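Local coordinates for halohydrin epoxidase A (Corynebacterium sp., PDB 4Z9F), which probably catalyses the reversible ring closure of vicinal halohydrins to epoxides with release of hydrogen halide, at residues C[43-46]-C[52-55]; C[73-78]-C[222-227]; C[80-85]-C[99-104]; C[156-161]-C[172-177]; C[179-182]-C[187-190]. The protein carries 1 engineered substitution. All coordinates share one frame; numbering follows the deposited sequence.

Interaction 1: residues C[43-46]-C[52-55]; sequences RFES and VALA
Ala53 N donates to Glu45 OE1 over 2.7 Å, and with an N-H...O angle of 176° the bond is almost perfectly straight. OE1 receives it on its anti lone pair, the one turned away from OE2. The glutamate reaches this far because its CG stands anti to the carbonyl carbon (chi1 -59°) and the chain continues extended from helix 38-47 to the strand. The same oxygen rests 3.4 Å from Val52 CA, while the valine itself directs its side chain mostly away and only brushes the carboxylate, CG1 lying 4.0 Å from Glu45 OE1. Ala53 does the reverse: its methyl faces the helix and lies beside the aliphatic part of the glutamate, with CB 3.8 Å from Glu45 CG. The small residue thus lets the acid pass close to the backbone. Phe44 adds a looser apolar touch, CD1 to Ala53 CB at 4.5 Å, and its ring also meets that of Phe35. Val52 and Leu54 spend backbone bonds on strand 27-30, so the amide of the intervening Ala53 points to the other side, where Glu45 supplies an acceptor in place of a further strand. Strand 27-30, helix 38-47 and strand 52-53 form a beta-alpha-beta unit, the repeating element of the Rossmann-like fold, and this contact lies at strand 52-53, an outermost strand of the sheet within this chain.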
# COMPACT_ATOMS: atom_id res chain seq x y z
N ARG C 43 -26.98 -10.41 33.61
CA ARG C 43 -26.40 -11.71 33.31
C ARG C 43 -24.97 -11.56 32.80
O ARG C 43 -24.08 -12.33 33.20
CB ARG C 43 -27.27 -12.44 32.29
CG ARG C 43 -26.68 -13.74 31.80
CD ARG C 43 -27.36 -14.18 30.52
NE ARG C 43 -26.50 -15.06 29.74
CZ ARG C 43 -25.51 -14.62 28.96
NH1 ARG C 43 -25.27 -13.32 28.86
NH2 ARG C 43 -24.77 -15.49 28.28
N PHE C 44 -24.71 -10.57 31.95
CA PHE C 44 -23.36 -10.35 31.44
C PHE C 44 -22.39 -10.02 32.57
O PHE C 44 -21.31 -10.62 32.67
CB PHE C 44 -23.36 -9.23 30.39
CG PHE C 44 -22.02 -8.99 29.75
CD1 PHE C 44 -21.12 -8.09 30.29
CD2 PHE C 44 -21.66 -9.69 28.61
CE1 PHE C 44 -19.89 -7.87 29.71
CE2 PHE C 44 -20.42 -9.48 28.02
CZ PHE C 44 -19.54 -8.57 28.57
N GLU C 45 -22.76 -9.06 33.43
CA GLU C 45 -21.90 -8.72 34.56
C GLU C 45 -21.70 -9.91 35.48
O GLU C 45 -20.66 -10.03 36.14
CB GLU C 45 -22.47 -7.54 35.34
CG GLU C 45 -22.67 -6.26 34.52
CD GLU C 45 -22.91 -5.05 35.41
OE1 GLU C 45 -22.84 -3.91 34.91
OE2 GLU C 45 -23.16 -5.25 36.62
N SER C 46 -22.69 -10.81 35.53
CA SER C 46 -22.59 -12.03 36.32
C SER C 46 -21.59 -13.02 35.71
O SER C 46 -20.72 -13.55 36.41
CB SER C 46 -23.98 -12.67 36.45
OG SER C 46 -23.90 -13.99 36.94
N VAL C 52 -18.55 -3.88 33.62
CA VAL C 52 -19.75 -3.06 33.77
C VAL C 52 -20.47 -3.06 32.43
O VAL C 52 -19.85 -2.83 31.39
CB VAL C 52 -19.40 -1.62 34.20
CG1 VAL C 52 -20.60 -0.70 34.04
CG2 VAL C 52 -18.88 -1.59 35.63
N ALA C 53 -21.77 -3.34 32.46
CA ALA C 53 -22.60 -3.31 31.26
C ALA C 53 -23.33 -1.98 31.18
O ALA C 53 -24.16 -1.68 32.05
CB ALA C 53 -23.59 -4.47 31.25
N LEU C 54 -23.02 -1.19 30.16
CA LEU C 54 -23.68 0.09 29.93
C LEU C 54 -25.05 -0.11 29.31
O LEU C 54 -25.25 -1.00 28.48
CB LEU C 54 -22.86 0.97 28.99
CG LEU C 54 -21.48 1.41 29.44
CD1 LEU C 54 -20.83 2.23 28.33
CD2 LEU C 54 -21.60 2.21 30.73
N ALA C 55 -25.99 0.76 29.69
CA ALA C 55 -27.27 0.78 29.00
C ALA C 55 -27.23 1.62 27.73
O ALA C 55 -28.02 1.37 26.82
CB ALA C 55 -28.36 1.31 29.94

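Interaction 2: residues C[73-78]-C[222-227]; sequences IDTIVS and FLASRR
Two waters join Asp74 to Ala224 where the two residues approach without a direct polar bond, at the end of a helix laid against the parallel sheet of this Rossmann-like fold. Water 2 donates to Asp74 OD1 at 2.8 Å and to Ala224 O at 2.9 Å. Water 1 lies 2.7 Å from Ala224 O, has Asp74 O within reach as another acceptor at 2.9 Å, and accepts from Arg226 NE in the plane of the guanidinium group. The waters thus serve a carbonyl near the end of helix 213-224, just before Arg226 leaves helical geometry with a positive phi of 63°. From there the arginine runs extended back to the strand, long enough to bring NH2 within 3.2 Å of Asp74 OD1. This salt bridge contains only a weak hydrogen bond, bent to 126°, with the two flat groups 30° apart. Asp74 has further support: Tyr26 OH binds its OD2, which probably helps to hold the carboxylate in place. Thr75 suits its position by doing two jobs. Its OG1 donates to Asp74 OD2 at 2.6 Å along the strand, while its CG2 makes the apolar contact across to the helix, 4.1 Å from Ala224 CB; the hydroxyl also lies close to that methyl, OG1 being 3.3 Å from Ala224 CB.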
# COMPACT_ATOMS: atom_id res chain seq x y z
N ILE C 73 -10.49 7.17 31.05
CA ILE C 73 -10.47 6.01 30.16
C ILE C 73 -9.05 5.82 29.65
O ILE C 73 -8.47 6.74 29.06
CB ILE C 73 -11.45 6.19 28.99
CG1 ILE C 73 -12.88 6.34 29.50
CG2 ILE C 73 -11.39 4.98 28.03
CD1 ILE C 73 -13.85 6.74 28.41
N ASP C 74 -8.48 4.63 29.88
CA ASP C 74 -7.14 4.31 29.40
C ASP C 74 -7.16 3.79 27.96
O ASP C 74 -6.26 4.13 27.18
CB ASP C 74 -6.50 3.27 30.33
CG ASP C 74 -5.18 2.71 29.79
OD1 ASP C 74 -4.09 3.18 30.22
OD2 ASP C 74 -5.21 1.76 28.95
N THR C 75 -8.15 2.97 27.62
CA THR C 75 -8.23 2.33 26.31
C THR C 75 -9.67 2.24 25.85
O THR C 75 -10.57 1.91 26.64
CB THR C 75 -7.61 0.93 26.34
OG1 THR C 75 -6.22 1.03 26.69
CG2 THR C 75 -7.76 0.23 24.99
N ILE C 76 -9.91 2.58 24.58
CA ILE C 76 -11.18 2.33 23.93
C ILE C 76 -10.92 1.30 22.83
O ILE C 76 -10.04 1.50 21.99
CB ILE C 76 -11.79 3.62 23.34
CG1 ILE C 76 -12.01 4.67 24.44
CG2 ILE C 76 -13.09 3.31 22.60
CD1 ILE C 76 -12.45 6.02 23.91
N VAL C 77 -11.65 0.19 22.87
CA VAL C 77 -11.68 -0.77 21.77
C VAL C 77 -12.96 -0.52 21.00
O VAL C 77 -14.05 -0.86 21.47
CB VAL C 77 -11.60 -2.22 22.26
CG1 VAL C 77 -11.74 -3.16 21.07
CG2 VAL C 77 -10.29 -2.48 22.97
N SER C 78 -12.83 0.09 19.83
CA SER C 78 -13.98 0.37 18.98
C SER C 78 -14.20 -0.85 18.11
O SER C 78 -13.67 -0.96 17.00
CB SER C 78 -13.75 1.62 18.14
OG SER C 78 -14.92 1.95 17.42
N PHE C 222 -1.11 -5.49 24.38
CA PHE C 222 0.18 -4.91 24.04
C PHE C 222 0.02 -3.48 23.54
O PHE C 222 0.78 -2.59 23.94
CB PHE C 222 0.88 -5.77 22.98
CG PHE C 222 2.18 -5.17 22.50
CD1 PHE C 222 3.31 -5.22 23.30
CD2 PHE C 222 2.27 -4.59 21.25
CE1 PHE C 222 4.51 -4.69 22.88
CE2 PHE C 222 3.49 -4.05 20.81
CZ PHE C 222 4.60 -4.10 21.63
N LEU C 223 -0.99 -3.24 22.68
CA LEU C 223 -1.24 -1.87 22.25
C LEU C 223 -1.68 -0.99 23.42
O LEU C 223 -1.17 0.11 23.61
CB LEU C 223 -2.28 -1.84 21.13
CG LEU C 223 -1.82 -2.50 19.81
CD1 LEU C 223 -2.90 -2.44 18.75
CD2 LEU C 223 -0.52 -1.87 19.28
N ALA C 224 -2.60 -1.49 24.25
CA ALA C 224 -3.11 -0.70 25.37
C ALA C 224 -2.03 -0.32 26.37
O ALA C 224 -2.21 0.66 27.11
CB ALA C 224 -4.22 -1.47 26.10
N SER C 225 -0.92 -1.07 26.42
CA SER C 225 0.17 -0.82 27.36
C SER C 225 0.97 0.43 27.01
O SER C 225 1.67 0.97 27.88
CB SER C 225 1.13 -2.01 27.40
OG SER C 225 2.05 -1.96 26.32
N ARG C 226 0.93 0.86 25.76
CA ARG C 226 1.68 1.99 25.20
C ARG C 226 3.19 1.77 25.25
O ARG C 226 3.96 2.72 25.00
CB ARG C 226 1.31 3.31 25.90
CG ARG C 226 -0.20 3.56 26.05
CD ARG C 226 -0.52 4.96 26.65
NE ARG C 226 -1.82 4.98 27.35
CZ ARG C 226 -2.26 6.00 28.09
NH1 ARG C 226 -1.54 7.11 28.24
NH2 ARG C 226 -3.45 5.91 28.70
N ARG C 227 3.65 0.55 25.54
CA ARG C 227 5.08 0.29 25.63
C ARG C 227 5.80 0.45 24.30
O ARG C 227 7.02 0.64 24.30
CB ARG C 227 5.34 -1.12 26.19
CG ARG C 227 4.88 -1.29 27.64
CD ARG C 227 5.57 -2.47 28.32
NE ARG C 227 5.32 -3.71 27.61
CZ ARG C 227 6.27 -4.49 27.09
NH1 ARG C 227 7.56 -4.19 27.24
NH2 ARG C 227 5.91 -5.59 26.45
O HOH W 1 -3.68 2.90 26.68
O HOH W 2 -1.65 1.88 29.63

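Interaction 3: residues C[80-85]-C[99-104]; sequences DYIPRP and IRQVFE
Ile82 presses a single methyl, CD1, against helix 96-123, joining the loop after strand 73-79 of a Rossmann-like sheet to the helix that follows. CD1 settles on the helix backbone as much as on side chains: it is 3.6 Å from Gln101 O and 3.7 Å from Val102 CA. Two side chains flank this spot. Gln101 brings its CG to 3.8 Å from Ile82 CD1, and Val102 brings CG2 to 4.0 Å from the same methyl. The glutamine is stretched out fully, with CG anti to the backbone N (chi1 -180°), so its chain runs alongside the isoleucine methyl, CG nearest and the amide still bordering it, NE2 lying 4.2 Å from Ile82 CD1. Such a residue fits this exposed position, whereas branched Ile82 and Val102 fit the buried part. Farther out, Val102 also packs on Ala150 of helix 147-165, and the neighbouring Arg100 and Glu104 form salt bridges with Glu104 and Arg100 of a third subunit, tying the helix into the tetramer. The loop has further holds: Tyr81 stacks on His11, and Asp80 O accepts from Arg151 NH2. Loops at the C-terminal ends of the strands usually border the active site in relatives of this fold. Ile82 reaches the helix through an extended chain, its CG1 lying anti to the backbone N (chi1 -170°) and carrying CD1 out to the carbonyl oxygen of Gln101.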
# COMPACT_ATOMS: atom_id res chain seq x y z
N ASP C 80 -16.33 -2.45 15.99
CA ASP C 80 -17.50 -2.25 15.15
C ASP C 80 -17.75 -3.47 14.28
O ASP C 80 -16.82 -4.14 13.84
CB ASP C 80 -17.31 -0.99 14.30
CG ASP C 80 -17.02 0.23 15.17
OD1 ASP C 80 -17.98 0.73 15.80
OD2 ASP C 80 -15.85 0.67 15.25
N TYR C 81 -19.03 -3.77 14.07
CA TYR C 81 -19.45 -4.94 13.30
C TYR C 81 -20.87 -4.70 12.83
O TYR C 81 -21.57 -3.81 13.33
CB TYR C 81 -19.34 -6.22 14.13
CG TYR C 81 -20.67 -6.67 14.72
CD1 TYR C 81 -21.34 -7.77 14.20
CD2 TYR C 81 -21.26 -5.97 15.76
CE1 TYR C 81 -22.57 -8.17 14.72
CE2 TYR C 81 -22.48 -6.36 16.29
CZ TYR C 81 -23.12 -7.47 15.77
OH TYR C 81 -24.33 -7.85 16.29
N ILE C 82 -21.28 -5.46 11.83
CA ILE C 82 -22.67 -5.42 11.38
C ILE C 82 -23.15 -6.87 11.34
O ILE C 82 -22.35 -7.77 11.05
CB ILE C 82 -22.82 -4.68 10.04
CG1 ILE C 82 -24.30 -4.42 9.71
CG2 ILE C 82 -22.11 -5.43 8.90
CD1 ILE C 82 -24.53 -3.37 8.63
N PRO C 83 -24.41 -7.15 11.69
CA PRO C 83 -24.87 -8.55 11.69
C PRO C 83 -24.77 -9.17 10.31
O PRO C 83 -25.19 -8.58 9.31
CB PRO C 83 -26.33 -8.44 12.17
CG PRO C 83 -26.32 -7.22 13.06
CD PRO C 83 -25.37 -6.26 12.37
N ARG C 84 -24.18 -10.35 10.25
CA ARG C 84 -24.16 -11.15 9.04
C ARG C 84 -25.57 -11.37 8.53
O ARG C 84 -26.52 -11.33 9.32
CB ARG C 84 -23.49 -12.50 9.30
CG ARG C 84 -22.11 -12.37 9.82
CD ARG C 84 -21.54 -13.74 10.09
NE ARG C 84 -21.44 -14.55 8.88
CZ ARG C 84 -20.89 -15.77 8.85
NH1 ARG C 84 -20.41 -16.30 9.97
NH2 ARG C 84 -20.83 -16.45 7.72
N PRO C 85 -25.73 -11.61 7.22
CA PRO C 85 -24.64 -11.67 6.23
C PRO C 85 -24.41 -10.33 5.56
O PRO C 85 -24.01 -10.30 4.40
CB PRO C 85 -25.17 -12.70 5.22
CG PRO C 85 -26.66 -12.40 5.20
CD PRO C 85 -27.03 -11.96 6.62
N ILE C 99 -27.31 -0.22 2.44
CA ILE C 99 -26.07 0.50 2.16
C ILE C 99 -25.77 1.49 3.28
O ILE C 99 -24.67 1.53 3.83
CB ILE C 99 -26.16 1.22 0.80
CG1 ILE C 99 -26.26 0.22 -0.36
CG2 ILE C 99 -24.97 2.15 0.62
CD1 ILE C 99 -26.68 0.88 -1.67
N ARG C 100 -26.77 2.31 3.64
CA ARG C 100 -26.55 3.30 4.69
C ARG C 100 -26.25 2.63 6.02
O ARG C 100 -25.41 3.12 6.79
CB ARG C 100 -27.75 4.23 4.80
CG ARG C 100 -27.90 5.14 3.58
CD ARG C 100 -29.03 6.15 3.74
NE ARG C 100 -29.23 6.90 2.50
CZ ARG C 100 -28.49 7.94 2.14
NH1 ARG C 100 -27.50 8.35 2.93
NH2 ARG C 100 -28.72 8.57 1.00
N GLN C 101 -26.92 1.52 6.33
CA GLN C 101 -26.65 0.85 7.60
C GLN C 101 -25.24 0.29 7.65
O GLN C 101 -24.65 0.19 8.74
CB GLN C 101 -27.65 -0.27 7.84
CG GLN C 101 -27.40 -0.98 9.16
CD GLN C 101 -28.38 -2.09 9.42
OE1 GLN C 101 -29.28 -2.32 8.62
NE2 GLN C 101 -28.19 -2.80 10.52
N VAL C 102 -24.69 -0.10 6.51
CA VAL C 102 -23.31 -0.59 6.49
C VAL C 102 -22.36 0.52 6.90
O VAL C 102 -21.48 0.33 7.75
CB VAL C 102 -22.97 -1.16 5.10
CG1 VAL C 102 -21.47 -1.41 4.99
CG2 VAL C 102 -23.77 -2.43 4.85
N PHE C 103 -22.52 1.69 6.29
CA PHE C 103 -21.67 2.82 6.64
C PHE C 103 -21.96 3.31 8.05
O PHE C 103 -21.04 3.66 8.79
CB PHE C 103 -21.83 3.94 5.62
CG PHE C 103 -21.02 3.73 4.38
CD1 PHE C 103 -21.52 2.96 3.35
CD2 PHE C 103 -19.74 4.25 4.27
CE1 PHE C 103 -20.77 2.74 2.21
CE2 PHE C 103 -18.99 4.03 3.13
CZ PHE C 103 -19.51 3.28 2.10
N GLU C 104 -23.24 3.30 8.45
CA GLU C 104 -23.59 3.74 9.79
C GLU C 104 -22.86 2.92 10.84
O GLU C 104 -22.22 3.47 11.74
CB GLU C 104 -25.10 3.66 10.00
CG GLU C 104 -25.58 4.41 11.25
CD GLU C 104 -25.49 5.92 11.10
OE1 GLU C 104 -25.31 6.61 12.12
OE2 GLU C 104 -25.62 6.42 9.96

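Interaction 4: residues C[156-161]-C[172-177]; sequences ALVESA and LYAIGP
Val158 aims its forked side chain straight at the strand, and the two methyls divide the work. CG1 lies over the backbone, 3.7 Å from Tyr173 C, and also meets Leu172 CB at 4.2 Å. CG2 leans toward the next residue, reaching Ala174 CB at 4.0 Å and Tyr173 O at 3.8 Å. With CG1 anti to its backbone N (chi1 167°), the valine lays both methyls over one side of the Tyr173-Ala174 peptide, CG1 by the carbonyl carbon and CG2 nearer the Ala174 methyl. One turn along the helix, Ala161 meets the end of Leu172 with the flank of its methyl, Leu172 CD2 coming within 3.7 Å of Ala161 CB. The leucine reaches out from the strand while the alanine stays short, so a long residue meets a small one. Tyr173 sends its own side chain to the opposite face of the sheet, toward Leu223 and Phe236, and offers the helix only its backbone. Helix 147-165 comes close, the axes of the local segments passing 7.5 Å apart and running nearly antiparallel at 156°, as expected within a beta-alpha-beta unit. On its outer side the helix meets a third subunit, where Ser160 OG bonds to Leu141 O of that chain. The strand's backbone bonds go to strand 127-132 and to residues 233-236. With no hydrogen bond across it, the contact probably rests on dispersion and burial of closely fitted apolar surface.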
# COMPACT_ATOMS: atom_id res chain seq x y z
N ALA C 156 -8.69 4.60 7.26
CA ALA C 156 -8.20 5.92 6.88
C ALA C 156 -8.45 6.95 7.97
O ALA C 156 -7.67 7.90 8.12
CB ALA C 156 -8.86 6.36 5.57
N LEU C 157 -9.53 6.78 8.73
CA LEU C 157 -9.75 7.66 9.87
C LEU C 157 -8.63 7.51 10.89
O LEU C 157 -8.09 8.50 11.39
CB LEU C 157 -11.11 7.36 10.50
CG LEU C 157 -11.42 7.99 11.87
CD1 LEU C 157 -11.78 9.45 11.70
CD2 LEU C 157 -12.56 7.22 12.53
N VAL C 158 -8.24 6.27 11.18
CA VAL C 158 -7.11 6.01 12.07
C VAL C 158 -5.84 6.67 11.54
O VAL C 158 -5.13 7.37 12.27
CB VAL C 158 -6.91 4.50 12.25
CG1 VAL C 158 -5.57 4.21 12.89
CG2 VAL C 158 -8.06 3.93 13.07
N GLU C 159 -5.51 6.42 10.26
CA GLU C 159 -4.24 6.91 9.73
C GLU C 159 -4.20 8.44 9.74
O GLU C 159 -3.14 9.03 9.97
CB GLU C 159 -4.04 6.39 8.31
CG GLU C 159 -3.96 4.89 8.27
CD GLU C 159 -3.71 4.34 6.88
OE1 GLU C 159 -3.23 3.19 6.81
OE2 GLU C 159 -3.99 5.04 5.88
N SER C 160 -5.34 9.08 9.50
CA SER C 160 -5.35 10.54 9.40
C SER C 160 -5.48 11.20 10.78
O SER C 160 -4.75 12.16 11.08
CB SER C 160 -6.49 11.01 8.51
OG SER C 160 -6.62 12.42 8.61
N ALA C 161 -6.41 10.71 11.61
CA ALA C 161 -6.62 11.32 12.92
C ALA C 161 -5.40 11.18 13.82
O ALA C 161 -5.17 12.03 14.69
CB ALA C 161 -7.85 10.69 13.59
N LEU C 172 -3.93 6.05 18.23
CA LEU C 172 -4.93 5.35 17.44
C LEU C 172 -4.28 4.20 16.67
O LEU C 172 -3.13 4.32 16.22
CB LEU C 172 -5.63 6.31 16.47
CG LEU C 172 -6.88 7.03 16.99
CD1 LEU C 172 -6.63 7.89 18.24
CD2 LEU C 172 -7.53 7.87 15.89
N TYR C 173 -5.02 3.10 16.53
CA TYR C 173 -4.56 1.94 15.77
C TYR C 173 -5.76 1.27 15.11
O TYR C 173 -6.89 1.39 15.58
CB TYR C 173 -3.85 0.88 16.63
CG TYR C 173 -2.82 1.38 17.61
CD1 TYR C 173 -1.47 1.38 17.29
CD2 TYR C 173 -3.20 1.85 18.87
CE1 TYR C 173 -0.52 1.83 18.18
CE2 TYR C 173 -2.26 2.30 19.77
CZ TYR C 173 -0.92 2.30 19.42
OH TYR C 173 0.03 2.74 20.31
N ALA C 174 -5.49 0.55 14.02
CA ALA C 174 -6.50 -0.28 13.39
C ALA C 174 -6.00 -1.71 13.32
O ALA C 174 -4.83 -1.96 13.02
CB ALA C 174 -6.86 0.23 11.98
N ILE C 175 -6.88 -2.65 13.65
CA ILE C 175 -6.59 -4.07 13.49
C ILE C 175 -7.52 -4.61 12.41
O ILE C 175 -8.73 -4.31 12.41
CB ILE C 175 -6.76 -4.84 14.81
CG1 ILE C 175 -5.86 -4.22 15.88
CG2 ILE C 175 -6.42 -6.32 14.60
CD1 ILE C 175 -6.01 -4.84 17.26
N GLY C 176 -6.95 -5.36 11.47
CA GLY C 176 -7.70 -5.90 10.36
C GLY C 176 -7.69 -7.41 10.37
O GLY C 176 -6.81 -8.06 9.79
N PRO C 177 -8.67 -8.01 11.05
CA PRO C 177 -8.70 -9.47 11.18
C PRO C 177 -9.28 -10.16 9.96
O PRO C 177 -10.11 -9.61 9.23
CB PRO C 177 -9.60 -9.71 12.41
CG PRO C 177 -9.92 -8.33 12.97
CD PRO C 177 -9.74 -7.36 11.83

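Interaction 5: residues C[179-182]-C[187-190]; sequences FFNN and PTSD
With CG anti to the backbone N, chi1 176°, Asn181 brings its amide within reach of Thr188, whose own chi1 of -67° keeps OG1 beside its backbone N and near the asparagine. ND2 of Asn181 donates to Thr188 OG1 over 3.3 Å, bent to 144° but close to the amide plane. The same ND2 also bonds to Phe186 O, so an amide suits this position: its two hydrogens can serve both oxygens where the chain enters helix 188-193. Pro187 holds the N-cap position, its ring fixing the backbone just before the first turn. It packs against the preceding loop, with CD 3.7 Å from Asn182 O. Asn182 works inward instead. Its OD1 accepts from the backbone N of both Thr184 and Tyr185, ND2 gives a weak bond to Phe180 O at 2.7 Å, and CB lies over one face of the Phe180 ring. In halohydrin lyases the loop after this strand helps to line the halide site, a role consistent with its position here. The turn follows strand 170-177, is tied by backbone bonds to Gly211, and lies against helix 195-204 through Phe179 and against helix 213-224 through Asn181 on Pro213 and Phe180 on Met216.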
# COMPACT_ATOMS: atom_id res chain seq x y z
N PHE C 179 -9.79 -14.80 9.18
CA PHE C 179 -9.49 -16.13 9.69
C PHE C 179 -9.21 -16.09 11.19
O PHE C 179 -8.32 -16.76 11.70
CB PHE C 179 -8.34 -16.76 8.92
CG PHE C 179 -8.64 -16.91 7.45
CD1 PHE C 179 -8.08 -16.05 6.52
CD2 PHE C 179 -9.52 -17.88 7.02
CE1 PHE C 179 -8.36 -16.20 5.18
CE2 PHE C 179 -9.81 -18.03 5.67
CZ PHE C 179 -9.23 -17.19 4.75
N PHE C 180 -9.98 -15.26 11.89
CA PHE C 180 -9.85 -15.04 13.32
C PHE C 180 -10.98 -15.77 14.03
O PHE C 180 -12.15 -15.49 13.76
CB PHE C 180 -9.88 -13.53 13.59
CG PHE C 180 -10.16 -13.16 15.01
CD1 PHE C 180 -11.02 -12.12 15.30
CD2 PHE C 180 -9.53 -13.83 16.04
CE1 PHE C 180 -11.26 -11.75 16.62
CE2 PHE C 180 -9.79 -13.49 17.36
CZ PHE C 180 -10.65 -12.45 17.64
N ASN C 181 -10.64 -16.73 14.89
CA ASN C 181 -11.65 -17.50 15.62
C ASN C 181 -12.44 -16.56 16.53
O ASN C 181 -11.94 -16.10 17.56
CB ASN C 181 -10.99 -18.63 16.42
CG ASN C 181 -11.98 -19.43 17.29
OD1 ASN C 181 -11.58 -19.97 18.31
ND2 ASN C 181 -13.25 -19.49 16.89
N ASN C 182 -13.67 -16.25 16.13
CA ASN C 182 -14.49 -15.29 16.84
C ASN C 182 -15.95 -15.60 16.55
O ASN C 182 -16.26 -16.23 15.53
CB ASN C 182 -14.12 -13.85 16.42
CG ASN C 182 -14.71 -13.44 15.09
OD1 ASN C 182 -15.87 -13.07 15.01
ND2 ASN C 182 -13.89 -13.50 14.03
N PRO C 187 -16.80 -18.82 14.22
CA PRO C 187 -17.04 -19.46 15.51
C PRO C 187 -16.38 -20.83 15.57
O PRO C 187 -16.12 -21.46 14.54
CB PRO C 187 -18.57 -19.55 15.59
CG PRO C 187 -19.02 -19.54 14.17
CD PRO C 187 -18.04 -18.68 13.43
N THR C 188 -16.05 -21.26 16.79
CA THR C 188 -15.42 -22.56 16.96
C THR C 188 -16.25 -23.67 16.33
O THR C 188 -15.70 -24.60 15.73
CB THR C 188 -15.17 -22.83 18.45
OG1 THR C 188 -14.19 -21.90 18.92
CG2 THR C 188 -14.65 -24.24 18.67
N SER C 189 -17.58 -23.57 16.41
CA SER C 189 -18.45 -24.61 15.87
C SER C 189 -18.27 -24.78 14.36
O SER C 189 -18.39 -25.90 13.85
CB SER C 189 -19.90 -24.29 16.18
OG SER C 189 -20.19 -22.98 15.73
N ASP C 190 -18.01 -23.70 13.63
CA ASP C 190 -17.73 -23.83 12.19
C ASP C 190 -16.46 -24.61 11.95
O ASP C 190 -16.39 -25.45 11.04
CB ASP C 190 -17.62 -22.45 11.53
CG ASP C 190 -18.97 -21.80 11.29
OD1 ASP C 190 -18.98 -20.65 10.77
OD2 ASP C 190 -20.00 -22.41 11.60

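Interactions 1, 2 and 4 all reach the same parallel sheet, with interaction 1 at one outer strand and interaction 4 beyond the chain's centre, about 28 Å away between centres. Interactions 2 and 4 touch directly, Leu223 CD2 packing on Tyr173 CE1 at 3.9 Å, so that strand 170-177 has a helix on each face. Interactions 3 and 5 belong to loops that follow strands 73-79 and 170-177. Their nearest atoms are about 5 Å apart, and between them they probably flank the substrate and halide pocket expected at the C-terminal ends of the strands. Interactions 3 and 4, about 18 Å apart between centres, both adjoin the third subunit.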